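Local coordinates for NO-binding heme-dependent sensor protein (Shewanella oneidensis, PDB 4U9B) that binds heme and probably serves as a nitric oxide sensor, its heme iron here carrying nitric oxide in the ferrous state, at residues H152-C164 / G168-N180. Numbering follows the deposited sequence.
With ZN (zinc ion), chain D.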
ATOM      1  N   HIS A 152      -0.003  -8.015  11.555  1.00 39.05           N
ATOM      2  CA  HIS A 152      -0.785  -9.213  11.273  1.00 38.53           C
ATOM      3  C   HIS A 152      -0.136 -10.470  11.851  1.00 38.76           C
ATOM      4  O   HIS A 152      -0.813 -11.311  12.443  1.00 36.70           O
ATOM      5  CB  HIS A 152      -0.963  -9.362   9.761  1.00 38.46           C
ATOM      6  CG  HIS A 152      -1.730 -10.580   9.353  1.00 37.84           C
ATOM      7  ND1 HIS A 152      -3.107 -10.642   9.394  1.00 37.89           N
ATOM      8  CD2 HIS A 152      -1.314 -11.778   8.883  1.00 36.91           C
ATOM      9  CE1 HIS A 152      -3.504 -11.828   8.972  1.00 38.38           C
ATOM     10  NE2 HIS A 152      -2.435 -12.538   8.655  1.00 39.28           N
ATOM     11  N   PHE A 153       1.179 -10.585  11.685  1.00 39.41           N
ATOM     12  CA  PHE A 153       1.916 -11.763  12.138  1.00 40.42           C
ATOM     13  C   PHE A 153       2.499 -11.595  13.541  1.00 41.49           C
ATOM     14  O   PHE A 153       3.287 -12.428  13.990  1.00 41.37           O
ATOM     15  CB  PHE A 153       3.042 -12.090  11.153  1.00 39.05           C
ATOM     16  CG  PHE A 153       2.566 -12.717   9.877  1.00 39.87           C
ATOM     17  CD1 PHE A 153       2.115 -14.027   9.862  1.00 39.93           C
ATOM     18  CD2 PHE A 153       2.576 -12.003   8.692  1.00 39.71           C
ATOM     19  CE1 PHE A 153       1.679 -14.610   8.689  1.00 42.40           C
ATOM     20  CE2 PHE A 153       2.142 -12.582   7.517  1.00 42.16           C
ATOM     21  CZ  PHE A 153       1.692 -13.886   7.515  1.00 42.41           C
ATOM     22  N   GLN A 154       2.111 -10.524  14.226  1.00 42.37           N
ATOM     23  CA  GLN A 154       2.584 -10.260  15.584  1.00 46.88           C
ATOM     24  C   GLN A 154       4.104 -10.144  15.629  1.00 47.51           C
ATOM     25  O   GLN A 154       4.735 -10.493  16.629  1.00 48.66           O
ATOM     26  CB  GLN A 154       2.122 -11.362  16.542  1.00 49.88           C
ATOM     27  CG  GLN A 154       0.627 -11.618  16.530  1.00 51.87           C
ATOM     28  CD  GLN A 154      -0.167 -10.459  17.094  1.00 54.50           C
ATOM     29  OE1 GLN A 154       0.396  -9.505  17.628  1.00 53.94           O
ATOM     30  NE2 GLN A 154      -1.489 -10.538  16.980  1.00 57.47           N
ATOM     31  N   GLN A 155       4.679  -9.652  14.536  1.00 45.20           N
ATOM     32  CA  GLN A 155       6.123  -9.524  14.397  1.00 44.84           C
ATOM     33  C   GLN A 155       6.536  -8.061  14.502  1.00 44.93           C
ATOM     34  O   GLN A 155       5.981  -7.211  13.814  1.00 44.00           O
ATOM     35  CB  GLN A 155       6.573 -10.110  13.054  1.00 46.67           C
ATOM     36  CG  GLN A 155       8.067 -10.008  12.782  1.00 47.68           C
ATOM     37  CD  GLN A 155       8.889 -10.808  13.772  1.00 47.54           C
ATOM     38  OE1 GLN A 155       8.959 -12.034  13.691  1.00 46.32           O
ATOM     39  NE2 GLN A 155       9.510 -10.116  14.718  1.00 48.84           N
ATOM     40  N   LYS A 156       7.499  -7.762  15.368  1.00 43.33           N
ATOM     41  CA  LYS A 156       8.034  -6.408  15.453  1.00 42.14           C
ATOM     42  C   LYS A 156       9.128  -6.225  14.405  1.00 36.98           C
ATOM     43  O   LYS A 156       9.966  -7.105  14.225  1.00 37.09           O
ATOM     44  CB  LYS A 156       8.585  -6.118  16.849  1.00 46.59           C
ATOM     45  CG  LYS A 156       9.063  -4.685  17.018  1.00 49.86           C
ATOM     46  CD  LYS A 156       9.674  -4.445  18.387  1.00 53.68           C
ATOM     47  CE  LYS A 156      10.087  -2.989  18.559  1.00 55.63           C
ATOM     48  NZ  LYS A 156      10.941  -2.499  17.437  1.00 58.09           N
ATOM     49  N   ILE A 157       9.109  -5.090  13.711  1.00 33.74           N
ATOM     50  CA  ILE A 157      10.111  -4.807  12.688  1.00 30.44           C
ATOM     51  C   ILE A 157      10.617  -3.370  12.750  1.00 31.66           C
ATOM     52  O   ILE A 157       9.995  -2.497  13.359  1.00 32.60           O
ATOM     53  CB  ILE A 157       9.566  -5.074  11.262  1.00 28.29           C
ATOM     54  CG1 ILE A 157       8.401  -4.133  10.922  1.00 25.61           C
ATOM     55  CG2 ILE A 157       9.127  -6.524  11.129  1.00 28.11           C
ATOM     56  CD1 ILE A 157       8.064  -4.092   9.442  1.00 26.42           C
ATOM     57  N   GLN A 158      11.762  -3.152  12.113  1.00 31.85           N
ATOM     58  CA  GLN A 158      12.309  -1.822  11.886  1.00 31.30           C
ATOM     59  C   GLN A 158      12.636  -1.736  10.400  1.00 29.01           C
ATOM     60  O   GLN A 158      13.058  -2.731   9.808  1.00 29.38           O
ATOM     61  CB  GLN A 158      13.555  -1.583  12.745  1.00 35.81           C
ATOM     62  CG  GLN A 158      13.597  -0.238  13.439  1.00 45.80           C
ATOM     63  CD  GLN A 158      14.747  -0.134  14.426  1.00 50.82           C
ATOM     64  OE1 GLN A 158      15.732  -0.869  14.331  1.00 52.50           O
ATOM     65  NE2 GLN A 158      14.623   0.776  15.387  1.00 53.90           N
ATOM     66  N   ILE A 159      12.422  -0.571   9.794  1.00 24.90           N
ATOM     67  CA  ILE A 159      12.698  -0.393   8.371  1.00 24.10           C
ATOM     68  C   ILE A 159      13.645   0.773   8.129  1.00 23.82           C
ATOM     69  O   ILE A 159      13.409   1.892   8.590  1.00 25.68           O
ATOM     70  CB  ILE A 159      11.399  -0.168   7.560  1.00 23.71           C
ATOM     71  CG1 ILE A 159      10.479  -1.385   7.713  1.00 23.17           C
ATOM     72  CG2 ILE A 159      11.720   0.083   6.075  1.00 21.29           C
ATOM     73  CD1 ILE A 159       9.184  -1.310   6.925  1.00 24.23           C
ATOM     74  N   SER A 160      14.723   0.487   7.404  1.00 24.01           N
ATOM     75  CA  SER A 160      15.627   1.511   6.902  1.00 25.19           C
ATOM     76  C   SER A 160      15.327   1.729   5.428  1.00 23.31           C
ATOM     77  O   SER A 160      15.273   0.784   4.648  1.00 28.24           O
ATOM     78  CB  SER A 160      17.088   1.111   7.102  1.00 28.64           C
ATOM     79  OG  SER A 160      17.386   0.958   8.481  1.00 34.04           O
ATOM     80  N   HIS A 161      15.131   2.987   5.063  1.00 21.71           N
ATOM     81  CA  HIS A 161      14.685   3.365   3.731  1.00 21.33           C
ATOM     82  C   HIS A 161      15.660   4.424   3.215  1.00 22.45           C
ATOM     83  O   HIS A 161      15.292   5.581   3.014  1.00 24.30           O
ATOM     84  CB  HIS A 161      13.240   3.874   3.818  1.00 23.31           C
ATOM     85  CG  HIS A 161      12.583   4.141   2.499  1.00 23.15           C
ATOM     86  ND1 HIS A 161      11.213   4.223   2.368  1.00 21.74           N
ATOM     87  CD2 HIS A 161      13.092   4.373   1.266  1.00 24.08           C
ATOM     88  CE1 HIS A 161      10.906   4.483   1.110  1.00 21.79           C
ATOM     89  NE2 HIS A 161      12.029   4.581   0.421  1.00 23.26           N
ATOM     90  N   ASP A 162      16.912   4.009   3.011  1.00 24.62           N
ATOM     91  CA  ASP A 162      18.022   4.944   2.817  1.00 26.17           C
ATOM     92  C   ASP A 162      18.340   5.239   1.350  1.00 24.96           C
ATOM     93  O   ASP A 162      19.138   6.128   1.051  1.00 24.87           O
ATOM     94  CB  ASP A 162      19.279   4.412   3.511  1.00 28.12           C
ATOM     95  CG  ASP A 162      19.128   4.337   5.022  1.00 31.01           C
ATOM     96  OD1 ASP A 162      18.395   5.171   5.597  1.00 31.24           O
ATOM     97  OD2 ASP A 162      19.746   3.446   5.639  1.00 34.13           O
ATOM     98  N   THR A 163      17.740   4.476   0.445  1.00 24.33           N
ATOM     99  CA  THR A 163      17.702   4.831  -0.970  1.00 26.66           C
ATOM    100  C   THR A 163      16.240   5.053  -1.314  1.00 25.94           C
ATOM    101  O   THR A 163      15.395   4.232  -0.957  1.00 24.67           O
ATOM    102  CB  THR A 163      18.303   3.734  -1.873  1.00 27.63           C
ATOM    103  OG1 THR A 163      19.637   3.433  -1.447  1.00 29.60           O
ATOM    104  CG2 THR A 163      18.328   4.186  -3.333  1.00 27.98           C
ATOM    105  N   CYS A 164      15.934   6.163  -1.983  1.00 23.91           N
ATOM    106  CA  CYS A 164      14.543   6.513  -2.252  1.00 24.84           C
ATOM    107  C   CYS A 164      14.364   7.293  -3.546  1.00 26.68           C
ATOM    108  O   CYS A 164      15.145   8.192  -3.864  1.00 26.31           O
ATOM    109  CB  CYS A 164      13.969   7.321  -1.089  1.00 22.75           C
ATOM    110  SG  CYS A 164      12.198   7.643  -1.229  1.00 21.59           S
ATOM    111  N   GLY A 168      15.525  11.218  -6.041  1.00 36.07           N
ATOM    112  CA  GLY A 168      16.063  11.168  -7.390  1.00 36.50           C
ATOM    113  C   GLY A 168      16.502   9.791  -7.852  1.00 35.25           C
ATOM    114  O   GLY A 168      16.756   9.590  -9.038  1.00 38.43           O
ATOM    115  N   ALA A 169      16.601   8.842  -6.926  1.00 32.56           N
ATOM    116  CA  ALA A 169      17.010   7.482  -7.272  1.00 31.57           C
ATOM    117  C   ALA A 169      15.969   6.831  -8.175  1.00 30.68           C
ATOM    118  O   ALA A 169      14.825   7.279  -8.228  1.00 31.26           O
ATOM    119  CB  ALA A 169      17.218   6.653  -6.015  1.00 30.88           C
ATOM    120  N   ASP A 170      16.359   5.779  -8.892  1.00 28.33           N
ATOM    121  CA  ASP A 170      15.420   5.096  -9.783  1.00 26.12           C
ATOM    122  C   ASP A 170      14.728   3.935  -9.074  1.00 25.55           C
ATOM    123  O   ASP A 170      13.995   3.161  -9.691  1.00 27.20           O
ATOM    124  CB  ASP A 170      16.126   4.606 -11.054  1.00 31.94           C
ATOM    125  CG  ASP A 170      17.213   3.575 -10.781  1.00 37.24           C
ATOM    126  OD1 ASP A 170      17.316   3.066  -9.646  1.00 36.12           O
ATOM    127  OD2 ASP A 170      17.968   3.263 -11.727  1.00 42.61           O
ATOM    128  N   HIS A 171      14.961   3.825  -7.770  1.00 24.75           N
ATOM    129  CA  HIS A 171      14.365   2.772  -6.960  1.00 21.49           C
ATOM    130  C   HIS A 171      14.493   3.127  -5.489  1.00 22.51           C
ATOM    131  O   HIS A 171      15.259   4.022  -5.123  1.00 22.04           O
ATOM    132  CB  HIS A 171      15.044   1.424  -7.225  1.00 21.08           C
ATOM    133  CG  HIS A 171      16.440   1.343  -6.690  1.00 21.26           C
ATOM    134  ND1 HIS A 171      17.528   1.842  -7.372  1.00 23.25           N
ATOM    135  CD2 HIS A 171      16.923   0.832  -5.532  1.00 21.79           C
ATOM    136  CE1 HIS A 171      18.623   1.637  -6.660  1.00 24.52           C
ATOM    137  NE2 HIS A 171      18.283   1.028  -5.539  1.00 23.34           N
ATOM    138  N   CYS A 172      13.738   2.421  -4.654  1.00 20.25           N
ATOM    139  CA  CYS A 172      13.897   2.502  -3.208  1.00 18.32           C
ATOM    140  C   CYS A 172      14.451   1.189  -2.691  1.00 18.42           C
ATOM    141  O   CYS A 172      14.211   0.131  -3.272  1.00 18.83           O
ATOM    142  CB  CYS A 172      12.570   2.801  -2.514  1.00 19.30           C
ATOM    143  SG  CYS A 172      11.716   4.256  -3.123  1.00 18.96           S
ATOM    144  N   MET A 173      15.187   1.275  -1.592  1.00 18.82           N
ATOM    145  CA  MET A 173      15.703   0.105  -0.900  1.00 20.90           C
ATOM    146  C   MET A 173      15.231   0.141   0.543  1.00 18.79           C
ATOM    147  O   MET A 173      15.623   1.018   1.315  1.00 20.62           O
ATOM    148  CB  MET A 173      17.229   0.062  -0.965  1.00 25.07           C
ATOM    149  CG  MET A 173      17.837  -1.213  -0.405  1.00 29.51           C
ATOM    150  SD  MET A 173      17.192  -2.713  -1.185  1.00 27.09           S
ATOM    151  CE  MET A 173      17.546  -2.372  -2.906  1.00 24.19           C
ATOM    152  N   LEU A 174      14.357  -0.799   0.886  1.00 17.54           N
ATOM    153  CA  LEU A 174      13.829  -0.916   2.235  1.00 18.82           C
ATOM    154  C   LEU A 174      14.459  -2.115   2.924  1.00 19.62           C
ATOM    155  O   LEU A 174      14.196  -3.261   2.557  1.00 20.49           O
ATOM    156  CB  LEU A 174      12.303  -1.051   2.215  1.00 20.89           C
ATOM    157  CG  LEU A 174      11.509   0.233   1.940  1.00 23.43           C
ATOM    158  CD1 LEU A 174      11.746   0.748   0.532  1.00 23.73           C
ATOM    159  CD2 LEU A 174      10.025   0.004   2.174  1.00 23.07           C
ATOM    160  N   ILE A 175      15.304  -1.844   3.912  1.00 20.28           N
ATOM    161  CA  ILE A 175      15.927  -2.900   4.696  1.00 20.34           C
ATOM    162  C   ILE A 175      15.067  -3.166   5.919  1.00 21.14           C
ATOM    163  O   ILE A 175      14.873  -2.286   6.758  1.00 21.90           O
ATOM    164  CB  ILE A 175      17.358  -2.531   5.133  1.00 20.44           C
ATOM    165  CG1 ILE A 175      18.206  -2.137   3.919  1.00 21.49           C
ATOM    166  CG2 ILE A 175      18.002  -3.686   5.898  1.00 22.96           C
ATOM    167  CD1 ILE A 175      18.263  -3.186   2.820  1.00 22.74           C
ATOM    168  N   ILE A 176      14.555  -4.386   6.004  1.00 20.59           N
ATOM    169  CA  ILE A 176      13.679  -4.788   7.093  1.00 22.32           C
ATOM    170  C   ILE A 176      14.436  -5.662   8.087  1.00 25.51           C
ATOM    171  O   ILE A 176      14.983  -6.705   7.719  1.00 25.60           O
ATOM    172  CB  ILE A 176      12.453  -5.560   6.567  1.00 22.08           C
ATOM    173  CG1 ILE A 176      11.765  -4.777   5.443  1.00 23.57           C
ATOM    174  CG2 ILE A 176      11.465  -5.834   7.697  1.00 24.90           C
ATOM    175  CD1 ILE A 176      10.939  -5.644   4.526  1.00 26.17           C
ATOM    176  N   GLU A 177      14.472  -5.220   9.339  1.00 26.74           N
ATOM    177  CA  GLU A 177      15.064  -5.996  10.420  1.00 29.98           C
ATOM    178  C   GLU A 177      13.973  -6.493  11.357  1.00 33.86           C
ATOM    179  O   GLU A 177      13.223  -5.698  11.926  1.00 34.25           O
ATOM    180  CB  GLU A 177      16.083  -5.161  11.194  1.00 34.87           C
ATOM    181  CG  GLU A 177      16.802  -5.937  12.289  1.00 37.38           C
ATOM    182  CD  GLU A 177      17.866  -5.115  12.986  1.00 43.49           C
ATOM    183  OE1 GLU A 177      19.061  -5.317  12.689  1.00 47.95           O
ATOM    184  OE2 GLU A 177      17.508  -4.269  13.832  1.00 42.89           O
ATOM    185  N   LEU A 178      13.879  -7.811  11.499  1.00 35.70           N
ATOM    186  CA  LEU A 178      12.963  -8.409  12.460  1.00 41.71           C
ATOM    187  C   LEU A 178      13.581  -8.350  13.849  1.00 46.68           C
ATOM    188  O   LEU A 178      14.762  -8.649  14.024  1.00 48.28           O
ATOM    189  CB  LEU A 178      12.638  -9.857  12.083  1.00 41.27           C
ATOM    190  CG  LEU A 178      11.630 -10.066  10.949  1.00 42.70           C
ATOM    191  CD1 LEU A 178      12.213  -9.666   9.600  1.00 40.43           C
ATOM    192  CD2 LEU A 178      11.159 -11.515  10.924  1.00 46.48           C
ATOM    193  N   GLN A 179      12.777  -7.957  14.830  1.00 49.71           N
ATOM    194  CA  GLN A 179      13.241  -7.830  16.205  1.00 54.77           C
ATOM    195  C   GLN A 179      12.302  -8.568  17.154  1.00 59.42           C
ATOM    196  O   GLN A 179      11.305  -9.148  16.723  1.00 60.63           O
ATOM    197  CB  GLN A 179      13.350  -6.356  16.591  1.00 56.98           C
ATOM    198  CG  GLN A 179      14.280  -5.563  15.683  1.00 59.24           C
ATOM    199  CD  GLN A 179      14.356  -4.098  16.057  1.00 61.64           C
ATOM    200  OE1 GLN A 179      13.497  -3.580  16.768  1.00 63.67           O
ATOM    201  NE2 GLN A 179      15.394  -3.420  15.580  1.00 62.84           N
ATOM    202  N   ASN A 180      12.630  -8.545  18.442  1.00 63.42           N
ATOM    203  CA  ASN A 180      11.866  -9.276  19.447  1.00 65.31           C
ATOM    204  C   ASN A 180      10.907  -8.364  20.207  1.00 65.49           C
ATOM    205  O   ASN A 180      11.114  -7.152  20.277  1.00 64.73           O
ATOM    206  CB  ASN A 180      12.813  -9.967  20.429  1.00 66.34           C
ATOM    207  CG  ASN A 180      13.998 -10.612  19.736  1.00 67.02           C
ATOM    208  OD1 ASN A 180      13.887 -11.701  19.174  1.00 67.76           O
ATOM    209  ND2 ASN A 180      15.143  -9.939  19.775  1.00 67.63           N
TER
HETATM  210 ZN    ZN D 203      11.269   5.587  -1.290  1.00 20.46          ZN
HETATM  211  O   HOH W   1       8.444  -9.898  17.104  1.00 53.10           O
HETATM  212  O   HOH W   2      16.585  -1.537   9.614  1.00 41.26           O
HETATM  213  O   HOH W   3      17.764   1.301   2.919  1.00 26.73           O
HETATM  214  O   HOH W   4      20.307   1.104  -3.649  1.00 37.63           O
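Gln155 lays its side chain across Leu178 at the open end of the beta hairpin formed by strands 156-163 and 172-179, whose turn end is tied to a metal. Bent at chi2 (64°), it turns NE2 back to Lys156 O. That oxygen also accepts Gln179 N at 3.0 Å, the two donors arriving from opposite faces of the carbonyl. Lys156 reaches out with NZ to Gln179 OE1 (2.9 Å), while Gln179 NE2 bonds in its own amide plane to the anti lone pair of Glu177 OE2 and makes a weak, bent bond to Gln158 OE1. A leucine in place of Gln179 would probably leave Lys156 NZ and Glu177 OE2 without the amide they share. On the face opposite these polar side chains, Ile157 packs on Ile176. Gln158 and Glu177 exchange backbone hydrogen bonds; Ile159 meets Ile176 and Leu174 CB, and Ser160 pairs likewise with Ile175. His161, CG anti to the backbone N (-173°), lies alongside Leu174, whose CD1 sits 3.8 Å from the ring centroid; His161 NE2 binds zinc at 2.1 Å. Water 3 bridges Asp162 N and Met173 O, Thr163 O takes Met173 N, and Thr163 CG2 covers a face of the His171 ring. Cys164 SG and Cys172 SG each bind zinc at 2.3 Å. Cys139 completes a site of three cysteines and one histidine, joining the hairpin's turn end to helix 139-152, from which Glu143 holds His161 ND1. Ile157 and Ile159 rest on that helix, Ile176 touches Phe91 of helix 91-96, and strand 128-133 pairs with the other edge of strand 172-179, leaving 156-163 outermost in the four-stranded sheet.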